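Local coordinates for protein type C neurotoxin (Clostridium botulinum, PDB 3PME) that probably binds nerve-cell membranes through its receptor-binding domain, with gangliosides and phosphatidylethanolamine as likely partners, at residues Ala25-Glu30 / Asp50-Asn55; Ser70-Ile75 / Asp197-Ser202; Ile91-Gln96 / Lys177-Gly182; Gln96-Lys101 / Asp171-Asp176. All coordinates share one frame; numbering follows the deposited sequence.

How the contacts relate
From the N terminus, contact 1 closes first, joining 25-30 to 50-55 across a short connection. Contact 2 then opens at 70-75 and closes only at 197-202, a loop of 121 residues. Contact 3 (91-96 with 177-182) is nested inside it, and contact 4 (96-101 with 171-176) inside contact 3, sharing Gln96. No pair crosses. Contacts 1 and 3 are continuous through the sheet in which strands 51-55 and 178-181 are neighbours, their centres about 10 Å apart. Strands 92-95 and 100-105 link contacts 3 and 4, and Phe198 of contact 2 packs on Phe181, Ile91 and Trp100, joining strand 193-201 to strands 178-181 and 100-105 and to the corner at Ile91, within the N-terminal receptor-binding domain.

Contact 1. Residues Ala25-Glu30 / Asp50-Asn55; sequences AEVRLE and DKIIVN
Ile53, Asn55 and Glu30 lose the most area and share one face of the strand pair with Arg28. The arginine leaves with CG anti to the backbone N and bends at chi3 (77°), which lays its guanidinium over Ile53: Ile53 CB sits 3.9 Å above the plane, toward the rim, and Ile53 CG1 is 3.8 Å from Arg28 NH2. At the guanidinium edge, in plane, Glu26 OE2 meets Arg28 NH1 and Glu30 OE1 meets NH2, two weak bonds of 3.3 Å that form a salt-bridge network. Asn55 runs beside Glu26, its amide turned 42° from the carboxylate, while its OD1 bonds to the Thr178 hydroxyl. On the opposite face Val27 CG1 touches Ile52 CG2 at 3.9 Å, and Val27 and Val54 pack on strand 6-13. Six backbone bonds hold the register; Arg28 N to Ile53 O is 2.8 Å and nearly straight (177°). The antiparallel pair, apolar on the Val27/Ile52 face and mixed on the other, belongs to the concanavalin-like sandwich of the receptor-binding domain.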
loop_
_atom_site.group_PDB
_atom_site.type_symbol
_atom_site.label_atom_id
_atom_site.label_comp_id
_atom_site.label_asym_id
_atom_site.label_seq_id
_atom_site.Cartn_x
_atom_site.Cartn_y
_atom_site.Cartn_z
ATOM N N ALA A 25 1.495 5.114 -28.661
ATOM C CA ALA A 25 0.596 3.979 -28.824
ATOM C C ALA A 25 -0.843 4.469 -28.759
ATOM O O ALA A 25 -1.138 5.465 -28.091
ATOM C CB ALA A 25 0.845 2.936 -27.734
ATOM N N GLU A 26 -1.741 3.777 -29.451
ATOM C CA GLU A 26 -3.160 4.056 -29.303
ATOM C C GLU A 26 -3.671 3.443 -28.004
ATOM O O GLU A 26 -3.432 2.271 -27.732
ATOM C CB GLU A 26 -3.959 3.494 -30.479
ATOM C CG GLU A 26 -5.457 3.606 -30.278
ATOM C CD GLU A 26 -6.256 2.836 -31.313
ATOM O OE1 GLU A 26 -5.647 2.227 -32.222
ATOM O OE2 GLU A 26 -7.502 2.841 -31.211
ATOM N N VAL A 27 -4.374 4.242 -27.211
ATOM C CA VAL A 27 -4.951 3.769 -25.961
ATOM C C VAL A 27 -6.447 4.036 -25.990
ATOM O O VAL A 27 -6.880 5.186 -25.914
ATOM C CB VAL A 27 -4.321 4.480 -24.753
ATOM C CG1 VAL A 27 -4.950 3.998 -23.445
ATOM C CG2 VAL A 27 -2.808 4.275 -24.740
ATOM N N ARG A 28 -7.235 2.979 -26.133
ATOM C CA ARG A 28 -8.681 3.136 -26.194
ATOM C C ARG A 28 -9.345 2.498 -24.990
ATOM O O ARG A 28 -9.045 1.363 -24.635
ATOM C CB ARG A 28 -9.242 2.522 -27.475
ATOM C CG ARG A 28 -10.744 2.707 -27.615
ATOM C CD ARG A 28 -11.263 2.187 -28.947
ATOM N NE ARG A 28 -11.371 0.730 -28.976
ATOM C CZ ARG A 28 -10.518 -0.075 -29.600
ATOM N NH1 ARG A 28 -9.480 0.427 -30.256
ATOM N NH2 ARG A 28 -10.701 -1.390 -29.571
ATOM N N LEU A 29 -10.259 3.232 -24.366
ATOM C CA LEU A 29 -10.968 2.717 -23.204
ATOM C C LEU A 29 -12.384 2.288 -23.558
ATOM O O LEU A 29 -13.164 3.071 -24.105
ATOM C CB LEU A 29 -10.984 3.746 -22.071
ATOM C CG LEU A 29 -9.707 3.840 -21.228
ATOM C CD1 LEU A 29 -8.582 4.520 -21.997
ATOM C CD2 LEU A 29 -9.983 4.576 -19.934
ATOM N N GLU A 30 -12.703 1.035 -23.247
ATOM C CA GLU A 30 -14.048 0.507 -23.433
ATOM C C GLU A 30 -14.718 0.331 -22.080
ATOM O O GLU A 30 -14.047 0.155 -21.062
ATOM C CB GLU A 30 -14.008 -0.827 -24.173
ATOM C CG GLU A 30 -13.448 -0.743 -25.578
ATOM C CD GLU A 30 -13.641 -2.031 -26.348
ATOM O OE1 GLU A 30 -13.264 -2.073 -27.541
ATOM O OE2 GLU A 30 -14.170 -3.000 -25.760
ATOM N N ASP A 50 -15.308 -3.452 -18.583
ATOM C CA ASP A 50 -14.263 -2.441 -18.484
ATOM C C ASP A 50 -12.993 -2.953 -19.161
ATOM O O ASP A 50 -12.417 -3.936 -18.715
ATOM C CB ASP A 50 -13.948 -2.139 -17.014
ATOM C CG ASP A 50 -15.170 -1.724 -16.218
ATOM O OD1 ASP A 50 -16.219 -1.421 -16.834
ATOM O OD2 ASP A 50 -15.070 -1.693 -14.969
ATOM N N LYS A 51 -12.554 -2.292 -20.230
ATOM C CA LYS A 51 -11.313 -2.691 -20.899
ATOM C C LYS A 51 -10.489 -1.504 -21.363
ATOM O O LYS A 51 -11.028 -0.489 -21.794
ATOM C CB LYS A 51 -11.602 -3.560 -22.121
ATOM C CG LYS A 51 -12.316 -4.859 -21.838
ATOM C CD LYS A 51 -12.358 -5.709 -23.094
ATOM C CE LYS A 51 -13.147 -6.982 -22.867
ATOM N NZ LYS A 51 -12.621 -7.724 -21.691
ATOM N N ILE A 52 -9.172 -1.638 -21.286
ATOM C CA ILE A 52 -8.289 -0.694 -21.942
ATOM C C ILE A 52 -7.594 -1.454 -23.059
ATOM O O ILE A 52 -6.968 -2.478 -22.812
ATOM C CB ILE A 52 -7.241 -0.129 -20.986
ATOM C CG1 ILE A 52 -7.917 0.571 -19.802
ATOM C CG2 ILE A 52 -6.313 0.826 -21.733
ATOM C CD1 ILE A 52 -6.936 1.128 -18.783
ATOM N N ILE A 53 -7.730 -0.977 -24.290
ATOM C CA ILE A 53 -7.092 -1.636 -25.423
ATOM C C ILE A 53 -5.922 -0.783 -25.875
ATOM O O ILE A 53 -6.099 0.383 -26.232
ATOM C CB ILE A 53 -8.061 -1.789 -26.608
ATOM C CG1 ILE A 53 -9.399 -2.389 -26.158
ATOM C CG2 ILE A 53 -7.409 -2.585 -27.740
ATOM C CD1 ILE A 53 -9.276 -3.601 -25.298
ATOM N N VAL A 54 -4.721 -1.348 -25.838
ATOM C CA VAL A 54 -3.533 -0.619 -26.267
ATOM C C VAL A 54 -2.988 -1.230 -27.550
ATOM O O VAL A 54 -2.703 -2.416 -27.594
ATOM C CB VAL A 54 -2.437 -0.639 -25.182
ATOM C CG1 VAL A 54 -1.206 0.138 -25.637
ATOM C CG2 VAL A 54 -2.977 -0.072 -23.863
ATOM N N ASN A 55 -2.872 -0.421 -28.600
ATOM C CA ASN A 55 -2.223 -0.869 -29.829
ATOM C C ASN A 55 -0.914 -0.127 -30.033
ATOM O O ASN A 55 -0.910 1.076 -30.296
ATOM C CB ASN A 55 -3.136 -0.640 -31.033
ATOM C CG ASN A 55 -4.294 -1.605 -31.071
ATOM O OD1 ASN A 55 -4.116 -2.783 -31.369
ATOM N ND2 ASN A 55 -5.489 -1.112 -30.779
#

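Contact 2. Residues Ser70-Ile75 / Asp197-Ser202; sequences SVSFWI and DFNIFS
Val71, Phe73, Phe198 and Ile200 form the apolar centre of this antiparallel strand pair, in a main sheet of the concanavalin-like sandwich. Phe198, its CG anti to the backbone N, leans toward strand 68-77, so that CD2 lies 3.7 Å from Phe73 CB and CZ lies 3.8 Å from Val71 CG1. Val71 CG2 meets Ile200 CG1 at 4.2 Å. Phe73 holds the crowded first torsion (56°); its ring is nearly parallel to that of Phe198 (27°) but offset so far, centroids 5.8 Å apart, that little of either face meets the other. Phe181 meets Phe198 edge-to-face. Two hydrogen-bonded pairs, Ser70 with Phe201 and Ser72 with Asn199, join the backbones; Asn199 N approaches Ser72 O at 2.9 Å, nearly along the C=O axis. On the other face the Phe201 ring turns its edge to Ser70 O and Ser72 OG, with CE1 3.5 Å from that hydroxyl. Near Asp197 a water links the strands, taking a bond from Ser72 OG and donating to Asp197 O, both at 2.7 Å.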
loop_
_atom_site.group_PDB
_atom_site.type_symbol
_atom_site.label_atom_id
_atom_site.label_comp_id
_atom_site.label_asym_id
_atom_site.label_seq_id
_atom_site.Cartn_x
_atom_site.Cartn_y
_atom_site.Cartn_z
ATOM N N SER A 70 11.399 -5.593 -20.129
ATOM C CA SER A 70 10.918 -5.560 -18.758
ATOM C C SER A 70 9.514 -4.981 -18.753
ATOM O O SER A 70 9.177 -4.117 -19.564
ATOM C CB SER A 70 11.833 -4.725 -17.865
ATOM O OG SER A 70 13.183 -5.186 -17.939
ATOM N N VAL A 71 8.696 -5.460 -17.829
ATOM C CA VAL A 71 7.364 -4.924 -17.658
ATOM C C VAL A 71 7.259 -4.536 -16.189
ATOM O O VAL A 71 7.603 -5.338 -15.327
ATOM C CB VAL A 71 6.302 -5.980 -17.991
ATOM C CG1 VAL A 71 4.927 -5.415 -17.730
ATOM C CG2 VAL A 71 6.452 -6.464 -19.459
ATOM N N SER A 72 6.822 -3.316 -15.891
ATOM C CA SER A 72 6.647 -2.924 -14.498
ATOM C C SER A 72 5.299 -2.249 -14.283
ATOM O O SER A 72 4.777 -1.597 -15.173
ATOM C CB SER A 72 7.781 -2.013 -14.030
ATOM O OG SER A 72 7.698 -0.730 -14.633
ATOM N N PHE A 73 4.732 -2.428 -13.094
ATOM C CA PHE A 73 3.462 -1.793 -12.738
ATOM C C PHE A 73 3.199 -2.104 -11.285
ATOM O O PHE A 73 3.813 -3.013 -10.732
ATOM C CB PHE A 73 2.305 -2.357 -13.574
ATOM C CG PHE A 73 2.158 -3.860 -13.488
ATOM C CD1 PHE A 73 2.875 -4.685 -14.349
ATOM C CD2 PHE A 73 1.304 -4.447 -12.566
ATOM C CE1 PHE A 73 2.757 -6.063 -14.281
ATOM C CE2 PHE A 73 1.171 -5.830 -12.488
ATOM C CZ PHE A 73 1.911 -6.652 -13.353
ATOM N N TRP A 74 2.289 -1.356 -10.659
ATOM C CA TRP A 74 1.814 -1.714 -9.328
ATOM C C TRP A 74 0.423 -2.294 -9.478
ATOM O O TRP A 74 -0.319 -1.923 -10.386
ATOM C CB TRP A 74 1.733 -0.484 -8.412
ATOM C CG TRP A 74 3.020 0.239 -8.249
ATOM C CD1 TRP A 74 3.721 0.899 -9.217
ATOM C CD2 TRP A 74 3.765 0.390 -7.037
ATOM N NE1 TRP A 74 4.853 1.448 -8.682
ATOM C CE2 TRP A 74 4.911 1.146 -7.345
ATOM C CE3 TRP A 74 3.568 -0.038 -5.716
ATOM C CZ2 TRP A 74 5.865 1.476 -6.384
ATOM C CZ3 TRP A 74 4.514 0.297 -4.759
ATOM C CH2 TRP A 74 5.648 1.048 -5.097
ATOM N N ILE A 75 0.046 -3.182 -8.569
ATOM C CA ILE A 75 -1.279 -3.773 -8.602
ATOM C C ILE A 75 -1.839 -3.875 -7.174
ATOM O O ILE A 75 -1.084 -3.989 -6.200
ATOM C CB ILE A 75 -1.245 -5.154 -9.318
ATOM C CG1 ILE A 75 -2.659 -5.657 -9.646
ATOM C CG2 ILE A 75 -0.406 -6.168 -8.523
ATOM C CD1 ILE A 75 -2.667 -6.786 -10.690
ATOM N N ASP A 197 0.904 2.979 -13.069
ATOM C CA ASP A 197 2.243 3.176 -13.608
ATOM C C ASP A 197 2.694 2.006 -14.487
ATOM O O ASP A 197 3.803 1.492 -14.347
ATOM C CB ASP A 197 3.246 3.470 -12.487
ATOM C CG ASP A 197 2.931 4.762 -11.748
ATOM O OD1 ASP A 197 3.111 5.843 -12.343
ATOM O OD2 ASP A 197 2.504 4.694 -10.584
ATOM N N PHE A 198 1.832 1.603 -15.408
ATOM C CA PHE A 198 2.178 0.506 -16.307
ATOM C C PHE A 198 3.211 0.936 -17.359
ATOM O O PHE A 198 2.970 1.887 -18.120
ATOM C CB PHE A 198 0.946 -0.070 -16.998
ATOM C CG PHE A 198 1.240 -1.330 -17.758
ATOM C CD1 PHE A 198 1.609 -1.277 -19.098
ATOM C CD2 PHE A 198 1.176 -2.554 -17.123
ATOM C CE1 PHE A 198 1.907 -2.435 -19.797
ATOM C CE2 PHE A 198 1.473 -3.728 -17.813
ATOM C CZ PHE A 198 1.842 -3.667 -19.153
ATOM N N ASN A 199 4.347 0.229 -17.382
ATOM C CA ASN A 199 5.475 0.523 -18.274
ATOM C C ASN A 199 6.006 -0.736 -18.944
ATOM O O ASN A 199 6.052 -1.806 -18.332
ATOM C CB ASN A 199 6.648 1.120 -17.489
ATOM C CG ASN A 199 6.382 2.533 -17.025
ATOM O OD1 ASN A 199 5.799 3.323 -17.748
ATOM N ND2 ASN A 199 6.842 2.862 -15.823
ATOM N N ILE A 200 6.455 -0.606 -20.190
ATOM C CA ILE A 200 7.223 -1.676 -20.817
ATOM C C ILE A 200 8.538 -1.096 -21.313
ATOM O O ILE A 200 8.560 -0.011 -21.869
ATOM C CB ILE A 200 6.461 -2.341 -21.969
ATOM C CG1 ILE A 200 5.165 -2.969 -21.445
ATOM C CG2 ILE A 200 7.342 -3.424 -22.647
ATOM C CD1 ILE A 200 4.298 -3.621 -22.499
ATOM N N PHE A 201 9.627 -1.825 -21.088
ATOM C CA PHE A 201 10.973 -1.376 -21.446
ATOM C C PHE A 201 11.559 -2.351 -22.457
ATOM O O PHE A 201 11.263 -3.548 -22.413
ATOM C CB PHE A 201 11.880 -1.353 -20.208
ATOM C CG PHE A 201 11.398 -0.451 -19.102
ATOM C CD1 PHE A 201 10.440 -0.892 -18.191
ATOM C CD2 PHE A 201 11.918 0.826 -18.960
ATOM C CE1 PHE A 201 10.001 -0.060 -17.175
ATOM C CE2 PHE A 201 11.486 1.657 -17.949
ATOM C CZ PHE A 201 10.527 1.212 -17.051
ATOM N N SER A 202 12.401 -1.841 -23.351
ATOM C CA SER A 202 13.015 -2.673 -24.385
ATOM C C SER A 202 14.378 -3.200 -23.952
ATOM O O SER A 202 15.252 -3.464 -24.777
ATOM C CB SER A 202 13.174 -1.877 -25.675
ATOM O OG SER A 202 14.020 -0.767 -25.442
HETATM O O HOH W 1 6.189 1.006 -13.206
#

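Contact 3. Residues Ile91-Gln96 / Lys177-Gly182; sequences INSIKQ and KTIVFG
In this part of the concanavalin-like sandwich, strand 178-181, paired on its other side with 51-55, also bridges to 92-95, which pairs on with 100-105, so the pairing runs on from one sheet into the next. The strand directions make 131°, well short of true antiparallel strands, and accordingly there is one hydrogen-bonded pair, Asn92 with Val180, in which Asn92 N lies 2.8 Å from Val180 O. Ile91, where the chain turns a corner, supplies the apolar end. Its CG2 sits over one face of the Phe181 ring, 4.1 Å from the centroid and 18° off the normal, a CH-pi contact, while Ile91 CD1 reaches the rim at Phe181 CE2, 3.7 Å away. Packing is tight on the neighbouring side, where Ile91 CG2 is 3.5 Å from Ile179 CG2. Asn92 OD1 accepts from Ile94 N at 3.0 Å, closing an Asx turn. Past it the splayed strands are joined by the Ser93 hydroxyl and a water. The water takes a bond from Lys95 NZ and donates to Thr178 O, both at 2.7 Å; the same carbonyl accepts from Ser93 OG at 2.9 Å, with the donor 34° out of the carbonyl plane.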
loop_
_atom_site.group_PDB
_atom_site.type_symbol
_atom_site.label_atom_id
_atom_site.label_comp_id
_atom_site.label_asym_id
_atom_site.label_seq_id
_atom_site.Cartn_x
_atom_site.Cartn_y
_atom_site.Cartn_z
ATOM N N ILE A 91 -4.377 -9.047 -18.009
ATOM C CA ILE A 91 -3.720 -8.317 -19.086
ATOM C C ILE A 91 -3.431 -9.358 -20.144
ATOM O O ILE A 91 -2.766 -10.351 -19.861
ATOM C CB ILE A 91 -2.390 -7.673 -18.642
ATOM C CG1 ILE A 91 -2.577 -6.840 -17.369
ATOM C CG2 ILE A 91 -1.820 -6.804 -19.761
ATOM C CD1 ILE A 91 -1.265 -6.291 -16.814
ATOM N N ASN A 92 -3.947 -9.155 -21.352
ATOM C CA ASN A 92 -3.861 -10.193 -22.378
ATOM C C ASN A 92 -3.141 -9.710 -23.616
ATOM O O ASN A 92 -3.548 -8.725 -24.233
ATOM C CB ASN A 92 -5.265 -10.654 -22.765
ATOM C CG ASN A 92 -5.260 -11.948 -23.541
ATOM O OD1 ASN A 92 -4.203 -12.481 -23.885
ATOM N ND2 ASN A 92 -6.450 -12.474 -23.812
ATOM N N SER A 93 -2.066 -10.402 -23.975
ATOM C CA SER A 93 -1.363 -10.124 -25.220
ATOM C C SER A 93 -1.020 -11.447 -25.891
ATOM O O SER A 93 0.098 -11.640 -26.376
ATOM C CB SER A 93 -0.116 -9.267 -24.980
ATOM O OG SER A 93 0.313 -8.628 -26.176
ATOM N N ILE A 94 -1.996 -12.355 -25.878
ATOM C CA ILE A 94 -1.926 -13.614 -26.616
ATOM C C ILE A 94 -2.833 -13.536 -27.833
ATOM O O ILE A 94 -4.027 -13.267 -27.707
ATOM C CB ILE A 94 -2.421 -14.794 -25.774
ATOM C CG1 ILE A 94 -1.576 -14.953 -24.518
ATOM C CG2 ILE A 94 -2.403 -16.094 -26.603
ATOM C CD1 ILE A 94 -0.184 -15.337 -24.790
ATOM N N LYS A 95 -2.263 -13.774 -29.009
ATOM C CA LYS A 95 -3.036 -13.870 -30.239
ATOM C C LYS A 95 -2.476 -15.032 -31.037
ATOM O O LYS A 95 -1.267 -15.219 -31.089
ATOM C CB LYS A 95 -2.912 -12.586 -31.054
ATOM C CG LYS A 95 -3.665 -11.415 -30.450
ATOM C CD LYS A 95 -5.133 -11.762 -30.246
ATOM C CE LYS A 95 -5.863 -10.671 -29.474
ATOM N NZ LYS A 95 -5.398 -10.555 -28.057
ATOM N N GLN A 96 -3.352 -15.817 -31.653
ATOM C CA GLN A 96 -2.896 -16.903 -32.513
ATOM C C GLN A 96 -1.962 -17.861 -31.769
ATOM O O GLN A 96 -0.912 -18.249 -32.296
ATOM C CB GLN A 96 -2.176 -16.334 -33.734
ATOM C CG GLN A 96 -2.894 -15.147 -34.358
ATOM C CD GLN A 96 -4.336 -15.467 -34.666
ATOM O OE1 GLN A 96 -5.248 -14.739 -34.265
ATOM N NE2 GLN A 96 -4.554 -16.579 -35.363
ATOM N N LYS A 177 1.026 -6.725 -31.121
ATOM C CA LYS A 177 1.063 -5.289 -30.860
ATOM C C LYS A 177 -0.083 -4.817 -29.964
ATOM O O LYS A 177 -0.062 -3.686 -29.481
ATOM C CB LYS A 177 1.029 -4.511 -32.174
ATOM C CG LYS A 177 -0.324 -4.548 -32.855
ATOM C CD LYS A 177 -0.217 -4.098 -34.298
ATOM C CE LYS A 177 -1.589 -4.000 -34.948
ATOM N NZ LYS A 177 -2.422 -2.967 -34.283
ATOM N N THR A 178 -1.071 -5.677 -29.738
ATOM C CA THR A 178 -2.235 -5.303 -28.929
ATOM C C THR A 178 -2.141 -5.862 -27.509
ATOM O O THR A 178 -1.788 -7.029 -27.313
ATOM C CB THR A 178 -3.538 -5.800 -29.572
ATOM O OG1 THR A 178 -3.651 -5.251 -30.891
ATOM C CG2 THR A 178 -4.744 -5.367 -28.740
ATOM N N ILE A 179 -2.448 -5.016 -26.529
ATOM C CA ILE A 179 -2.501 -5.425 -25.128
ATOM C C ILE A 179 -3.872 -5.055 -24.626
ATOM O O ILE A 179 -4.281 -3.895 -24.740
ATOM C CB ILE A 179 -1.453 -4.686 -24.282
ATOM C CG1 ILE A 179 -0.056 -4.908 -24.851
ATOM C CG2 ILE A 179 -1.483 -5.173 -22.839
ATOM C CD1 ILE A 179 0.989 -4.003 -24.230
ATOM N N VAL A 180 -4.591 -6.027 -24.073
ATOM C CA VAL A 180 -5.923 -5.754 -23.537
ATOM C C VAL A 180 -5.946 -5.904 -22.020
ATOM O O VAL A 180 -5.704 -7.000 -21.497
ATOM C CB VAL A 180 -6.972 -6.703 -24.144
ATOM C CG1 VAL A 180 -8.350 -6.446 -23.533
ATOM C CG2 VAL A 180 -7.000 -6.564 -25.667
ATOM N N PHE A 181 -6.251 -4.803 -21.327
ATOM C CA PHE A 181 -6.419 -4.810 -19.878
ATOM C C PHE A 181 -7.894 -5.015 -19.567
ATOM O O PHE A 181 -8.748 -4.296 -20.099
ATOM C CB PHE A 181 -5.983 -3.477 -19.274
ATOM C CG PHE A 181 -4.515 -3.203 -19.404
ATOM C CD1 PHE A 181 -3.997 -2.711 -20.586
ATOM C CD2 PHE A 181 -3.656 -3.415 -18.331
ATOM C CE1 PHE A 181 -2.631 -2.449 -20.710
ATOM C CE2 PHE A 181 -2.303 -3.146 -18.446
ATOM C CZ PHE A 181 -1.790 -2.664 -19.634
ATOM N N GLY A 182 -8.203 -5.982 -18.710
ATOM C CA GLY A 182 -9.584 -6.189 -18.314
ATOM C C GLY A 182 -9.950 -7.614 -17.973
ATOM O O GLY A 182 -9.299 -8.560 -18.424
HETATM O O HOH W 2 -3.059 -9.233 -28.280
#

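Contact 4. Residues Gln96-Lys101 / Asp171-Asp176; sequences QNSGWK and DEVKLD
The Trp100 indole turns its edge to Leu175, whose CD2 lies near the ring plane, 4.1 Å from CD1; the Trp111 ring meets the same indole with planes about 20° apart. This is a loop, 171-176, laid against the turn leading into strand 100-105 of the concanavalin-like sandwich. Trp100 takes the crowded first torsion (57°), swinging NE1 to donate to a water at 3.0 Å, which donates to Asp176 O at 2.8 Å. One direct hydrogen bond joins the two segments: Lys174 N to Ser98 OG, 3.0 Å and 161° at the hydrogen. Ser98 OG, anti to its backbone N, is also bonded to Gln114 O, so the buried hydroxyl serves two backbone partners, and Val173 CG1 packs on it at 3.9 Å. No beta bridge forms; Ser98 O and Lys174 O, both acceptors 3.5 Å apart, do not bond, and the chain turns a corner at Gly99. Lys174, bent at chi2 and chi4, curls back so that its NZ reaches Leu175 O at 2.9 Å, in the carbonyl plane.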
loop_
_atom_site.group_PDB
_atom_site.type_symbol
_atom_site.label_atom_id
_atom_site.label_comp_id
_atom_site.label_asym_id
_atom_site.label_seq_id
_atom_site.Cartn_x
_atom_site.Cartn_y
_atom_site.Cartn_z
ATOM N N GLN A 96 -3.352 -15.817 -31.653
ATOM C CA GLN A 96 -2.896 -16.903 -32.513
ATOM C C GLN A 96 -1.962 -17.861 -31.769
ATOM O O GLN A 96 -0.912 -18.249 -32.296
ATOM C CB GLN A 96 -2.176 -16.334 -33.734
ATOM C CG GLN A 96 -2.894 -15.147 -34.358
ATOM C CD GLN A 96 -4.336 -15.467 -34.666
ATOM O OE1 GLN A 96 -5.248 -14.739 -34.265
ATOM N NE2 GLN A 96 -4.554 -16.579 -35.363
ATOM N N ASN A 97 -2.342 -18.213 -30.545
ATOM C CA ASN A 97 -1.639 -19.233 -29.763
ATOM C C ASN A 97 -0.414 -18.755 -28.987
ATOM O O ASN A 97 0.144 -19.515 -28.195
ATOM C CB ASN A 97 -1.216 -20.412 -30.649
ATOM C CG ASN A 97 -2.373 -21.014 -31.422
ATOM O OD1 ASN A 97 -3.527 -20.972 -30.984
ATOM N ND2 ASN A 97 -2.066 -21.584 -32.581
ATOM N N SER A 98 0.024 -17.522 -29.216
ATOM C CA SER A 98 1.330 -17.110 -28.707
ATOM C C SER A 98 1.336 -15.661 -28.195
ATOM O O SER A 98 0.580 -14.820 -28.671
ATOM C CB SER A 98 2.395 -17.345 -29.792
ATOM O OG SER A 98 3.710 -17.131 -29.319
ATOM N N GLY A 99 2.193 -15.386 -27.217
ATOM C CA GLY A 99 2.363 -14.049 -26.675
ATOM C C GLY A 99 2.548 -14.135 -25.174
ATOM O O GLY A 99 3.135 -15.080 -24.659
ATOM N N TRP A 100 2.040 -13.144 -24.456
ATOM C CA TRP A 100 2.143 -13.154 -22.994
ATOM C C TRP A 100 0.832 -12.722 -22.371
ATOM O O TRP A 100 0.007 -12.082 -23.030
ATOM C CB TRP A 100 3.271 -12.237 -22.518
ATOM C CG TRP A 100 3.136 -10.797 -22.971
ATOM C CD1 TRP A 100 3.595 -10.253 -24.139
ATOM C CD2 TRP A 100 2.493 -9.731 -22.260
ATOM N NE1 TRP A 100 3.282 -8.914 -24.192
ATOM C CE2 TRP A 100 2.614 -8.569 -23.045
ATOM C CE3 TRP A 100 1.840 -9.647 -21.023
ATOM C CZ2 TRP A 100 2.092 -7.330 -22.641
ATOM C CZ3 TRP A 100 1.331 -8.419 -20.623
ATOM C CH2 TRP A 100 1.459 -7.281 -21.432
ATOM N N LYS A 101 0.632 -13.085 -21.103
ATOM C CA LYS A 101 -0.520 -12.581 -20.356
ATOM C C LYS A 101 -0.230 -12.575 -18.862
ATOM O O LYS A 101 0.687 -13.237 -18.383
ATOM C CB LYS A 101 -1.783 -13.404 -20.659
ATOM C CG LYS A 101 -1.706 -14.867 -20.245
ATOM C CD LYS A 101 -3.045 -15.574 -20.462
ATOM C CE LYS A 101 -2.904 -17.070 -20.231
ATOM N NZ LYS A 101 -4.162 -17.805 -20.537
ATOM N N ASP A 171 9.997 -22.646 -27.957
ATOM C CA ASP A 171 10.198 -22.366 -29.371
ATOM C C ASP A 171 9.791 -20.918 -29.631
ATOM O O ASP A 171 9.696 -20.125 -28.691
ATOM C CB ASP A 171 9.439 -23.382 -30.216
ATOM C CG ASP A 171 10.021 -24.781 -30.064
ATOM O OD1 ASP A 171 11.251 -24.918 -30.218
ATOM O OD2 ASP A 171 9.265 -25.728 -29.760
ATOM N N GLU A 172 9.579 -20.555 -30.891
ATOM C CA GLU A 172 9.330 -19.159 -31.221
ATOM C C GLU A 172 8.141 -18.560 -30.463
ATOM O O GLU A 172 7.097 -19.191 -30.313
ATOM C CB GLU A 172 9.111 -18.991 -32.732
ATOM C CG GLU A 172 10.346 -19.260 -33.586
ATOM C CD GLU A 172 10.430 -20.690 -34.094
ATOM O OE1 GLU A 172 9.835 -21.601 -33.484
ATOM O OE2 GLU A 172 11.113 -20.901 -35.117
ATOM N N VAL A 173 8.316 -17.330 -29.996
ATOM C CA VAL A 173 7.213 -16.563 -29.434
ATOM C C VAL A 173 6.873 -15.459 -30.432
ATOM O O VAL A 173 7.755 -14.719 -30.871
ATOM C CB VAL A 173 7.574 -15.945 -28.066
ATOM C CG1 VAL A 173 6.456 -15.023 -27.599
ATOM C CG2 VAL A 173 7.833 -17.039 -27.035
ATOM N N LYS A 174 5.607 -15.383 -30.825
ATOM C CA LYS A 174 5.140 -14.320 -31.706
ATOM C C LYS A 174 4.462 -13.297 -30.820
ATOM O O LYS A 174 3.397 -13.574 -30.279
ATOM C CB LYS A 174 4.144 -14.884 -32.733
ATOM C CG LYS A 174 3.445 -13.857 -33.616
ATOM C CD LYS A 174 4.421 -13.119 -34.502
ATOM C CE LYS A 174 3.707 -12.154 -35.448
ATOM N NZ LYS A 174 2.936 -11.123 -34.673
ATOM N N LEU A 175 5.101 -12.145 -30.650
ATOM C CA LEU A 175 4.516 -11.056 -29.868
ATOM C C LEU A 175 3.454 -10.369 -30.687
ATOM O O LEU A 175 3.535 -10.317 -31.913
ATOM C CB LEU A 175 5.574 -10.022 -29.484
ATOM C CG LEU A 175 6.695 -10.520 -28.576
ATOM C CD1 LEU A 175 7.782 -9.470 -28.445
ATOM C CD2 LEU A 175 6.141 -10.946 -27.214
ATOM N N ASP A 176 2.455 -9.841 -29.998
ATOM C CA ASP A 176 1.411 -9.072 -30.648
ATOM C C ASP A 176 1.461 -7.607 -30.224
ATOM O O ASP A 176 1.869 -7.284 -29.103
ATOM C CB ASP A 176 0.049 -9.660 -30.321
ATOM C CG ASP A 176 -1.012 -9.214 -31.298
ATOM O OD1 ASP A 176 -0.991 -9.689 -32.453
ATOM O OD2 ASP A 176 -1.853 -8.376 -30.923
HETATM O O HOH W 3 3.323 -7.394 -26.771
#